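Local coordinates for protein ChiX (PDB 5OPZ) that acts as a zinc-dependent L-Ala D-Glu endopeptidase, a peptidoglycan hydrolase that Serratia marcescens requires for chitinase secretion, at residues I111-G116 and F128-R133. Residues are numbered along the deposited sequence; the frame is centred on the assembly and turned at random. Where two conformers were deposited one is given.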
loop_
_atom_site.group_PDB
_atom_site.type_symbol
_atom_site.label_atom_id
_atom_site.label_comp_id
_atom_site.label_asym_id
_atom_site.label_seq_id
_atom_site.Cartn_x
_atom_site.Cartn_y
_atom_site.Cartn_z
ATOM N N ILE A 111 -8.449 -6.286 11.382
ATOM C CA ILE A 111 -8.912 -5.955 10.022
ATOM C C ILE A 111 -8.168 -6.826 9.042
ATOM O O ILE A 111 -6.960 -6.882 9.103
ATOM C CB ILE A 111 -8.589 -4.485 9.711
ATOM C CG1 ILE A 111 -9.378 -3.555 10.624
ATOM C CG2 ILE A 111 -8.825 -4.140 8.242
ATOM C CD1 ILE A 111 -8.830 -2.179 10.647
ATOM N N ILE A 112 -8.852 -7.448 8.099
ATOM C CA ILE A 112 -8.182 -8.194 7.024
ATOM C C ILE A 112 -7.725 -7.186 5.959
ATOM O O ILE A 112 -8.504 -6.355 5.495
ATOM C CB ILE A 112 -9.135 -9.267 6.463
ATOM C CG1 ILE A 112 -9.400 -10.343 7.518
ATOM C CG2 ILE A 112 -8.568 -9.864 5.191
ATOM C CD1 ILE A 112 -10.515 -11.286 7.113
ATOM N N VAL A 113 -6.447 -7.259 5.574
ATOM C CA VAL A 113 -5.972 -6.454 4.449
ATOM C C VAL A 113 -5.471 -7.413 3.398
ATOM O O VAL A 113 -4.567 -8.170 3.662
ATOM C CB VAL A 113 -4.875 -5.445 4.874
ATOM C CG1 VAL A 113 -4.292 -4.680 3.681
ATOM C CG2 VAL A 113 -5.463 -4.507 5.926
ATOM N N GLU A 114 -6.000 -7.326 2.189
ATOM C CA GLU A 114 -5.582 -8.173 1.080
ATOM C C GLU A 114 -4.364 -7.554 0.434
ATOM O O GLU A 114 -4.266 -6.341 0.296
ATOM C CB GLU A 114 -6.684 -8.303 0.034
ATOM C CG GLU A 114 -7.896 -9.112 0.449
ATOM C CD GLU A 114 -9.020 -9.096 -0.585
ATOM O OE1 GLU A 114 -9.622 -8.028 -0.854
ATOM O OE2 GLU A 114 -9.298 -10.168 -1.142
ATOM N N TRP A 115 -3.428 -8.421 0.088
ATOM C CA TRP A 115 -2.172 -8.060 -0.550
ATOM C C TRP A 115 -2.143 -8.573 -2.007
ATOM O O TRP A 115 -2.443 -9.736 -2.239
ATOM C CB TRP A 115 -1.005 -8.661 0.232
ATOM C CG TRP A 115 0.329 -8.392 -0.318
ATOM C CD1 TRP A 115 0.755 -7.224 -0.889
ATOM C CD2 TRP A 115 1.437 -9.306 -0.405
ATOM N NE1 TRP A 115 2.067 -7.331 -1.259
ATOM C CE2 TRP A 115 2.516 -8.590 -0.972
ATOM C CE3 TRP A 115 1.649 -10.623 0.022
ATOM C CZ2 TRP A 115 3.765 -9.203 -1.201
ATOM C CZ3 TRP A 115 2.895 -11.212 -0.188
ATOM C CH2 TRP A 115 3.917 -10.502 -0.795
ATOM N N GLY A 116 -1.700 -7.741 -2.931
ATOM C CA GLY A 116 -1.557 -8.164 -4.331
ATOM C C GLY A 116 -0.531 -9.237 -4.522
ATOM O O GLY A 116 -0.518 -9.890 -5.546
ATOM N N PHE A 128 -2.204 -3.083 -1.552
ATOM C CA PHE A 128 -2.920 -3.563 -0.362
ATOM C C PHE A 128 -4.344 -2.956 -0.365
ATOM O O PHE A 128 -4.488 -1.773 -0.735
ATOM C CB PHE A 128 -2.233 -3.178 0.931
ATOM C CG PHE A 128 -0.892 -3.788 1.111
ATOM C CD1 PHE A 128 0.239 -3.252 0.532
ATOM C CD2 PHE A 128 -0.785 -4.999 1.725
ATOM C CE1 PHE A 128 1.487 -3.815 0.733
ATOM C CE2 PHE A 128 0.444 -5.566 1.973
ATOM C CZ PHE A 128 1.580 -4.994 1.439
ATOM N N GLN A 129 -5.345 -3.705 0.099
ATOM C CA GLN A 129 -6.710 -3.146 0.138
ATOM C C GLN A 129 -7.500 -3.724 1.282
ATOM O O GLN A 129 -7.303 -4.856 1.695
ATOM C CB GLN A 129 -7.470 -3.335 -1.187
ATOM C CG GLN A 129 -7.716 -4.791 -1.538
ATOM C CD GLN A 129 -8.395 -4.944 -2.839
ATOM O OE1 GLN A 129 -8.001 -4.362 -3.843
ATOM N NE2 GLN A 129 -9.494 -5.693 -2.838
ATOM N N LEU A 130 -8.484 -2.927 1.699
ATOM C CA LEU A 130 -9.555 -3.454 2.532
ATOM C C LEU A 130 -10.487 -4.321 1.674
ATOM O O LEU A 130 -10.642 -4.082 0.475
ATOM C CB LEU A 130 -10.379 -2.322 3.134
ATOM C CG LEU A 130 -9.591 -1.370 4.064
ATOM C CD1 LEU A 130 -10.437 -0.189 4.483
ATOM C CD2 LEU A 130 -9.057 -2.107 5.293
ATOM N N THR A 131 -11.080 -5.354 2.263
ATOM C CA THR A 131 -11.906 -6.271 1.471
ATOM C C THR A 131 -13.261 -5.662 1.155
ATOM O O THR A 131 -13.801 -4.877 1.946
ATOM C CB THR A 131 -12.149 -7.657 2.099
ATOM O OG1 THR A 131 -12.992 -7.568 3.222
ATOM C CG2 THR A 131 -10.924 -8.305 2.522
ATOM N N PHE A 132 -13.805 -6.076 0.013
ATOM C CA PHE A 132 -15.195 -5.747 -0.318
ATOM C C PHE A 132 -16.191 -6.313 0.683
ATOM O O PHE A 132 -17.195 -5.644 0.978
ATOM C CB PHE A 132 -15.539 -6.213 -1.724
ATOM C CG PHE A 132 -15.055 -5.288 -2.810
ATOM C CD1 PHE A 132 -15.631 -4.040 -3.022
ATOM C CD2 PHE A 132 -14.028 -5.672 -3.656
ATOM C CE1 PHE A 132 -15.211 -3.196 -4.061
ATOM C CE2 PHE A 132 -13.603 -4.844 -4.705
ATOM C CZ PHE A 132 -14.174 -3.585 -4.869
ATOM N N ARG A 133 -15.932 -7.521 1.197
ATOM C CA ARG A 133 -16.847 -8.129 2.177
ATOM C C ARG A 133 -16.932 -7.312 3.475
ATOM O O ARG A 133 -18.026 -7.032 3.988
ATOM C CB ARG A 133 -16.489 -9.579 2.497
ATOM C CG ARG A 133 -16.624 -10.524 1.296
ATOM C CD ARG A 133 -15.856 -11.824 1.528
ATOM N NE ARG A 133 -15.949 -12.815 0.438
ATOM C CZ ARG A 133 -17.031 -13.506 0.070
ATOM N NH1 ARG A 133 -16.921 -14.368 -0.935
ATOM N NH2 ARG A 133 -18.216 -13.355 0.647
HETATM O O HOH W 1 -11.065 -5.806 5.195
HETATM O O HOH W 2 -12.136 -7.774 -1.637
#
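Glu114 and Gln129 face each other as the hydrogen-bonded pair of an antiparallel hairpin, and both of their backbone groups are used: Glu114 N donates to Gln129 O at 2.8 Å, and Gln129 N returns a bond to Glu114 O at 2.9 Å. Each N-H...O angle is 152°. The same two residues meet again through their side chains, where Gln129 NE2 donates to Glu114 OE1 at 3.1 Å. That bond is less straight, and the donor stands 40° out of the carboxylate plane. Gln129 OE1 accepts a hydrogen bond from NE2 of His127, a zinc ligand, so this amide links the metal's first shell to Glu114, consistent with a second-shell role. Glu114 OE1 has a second donor, a water 2.6 Å away that in turn accepts from Phe132 N; the methyl CG2 of Thr131 also packs against this oxygen. Past the regular ladder, another water bridges the two chain segments, donating to Ile112 O and accepting from Thr131 N. Thr131 OG1 is hydrogen-bonded to Asp134 N.

The other face of the hairpin is apolar. Trp115 and Phe128, a non-hydrogen-bonded pair, lie side by side in an offset stack, the indole five-membered ring 4.4 Å from the phenyl by centroids and tilted only 16°. Trp115 CD1 lies 3.2 Å above the plane of the Phe128 ring, offset toward its rim. Trp115 NE1 is satisfied by Gly125 O. Val113 CG1 reaches the edge of the Phe128 ring.

This apolar face packs on helix 92-109, with Val113 and Leu130 also touching helix 27-39. Strand 113-115 forms one border of the four-stranded antiparallel sheet, while strand 127-130 lies between it and strand 77-82.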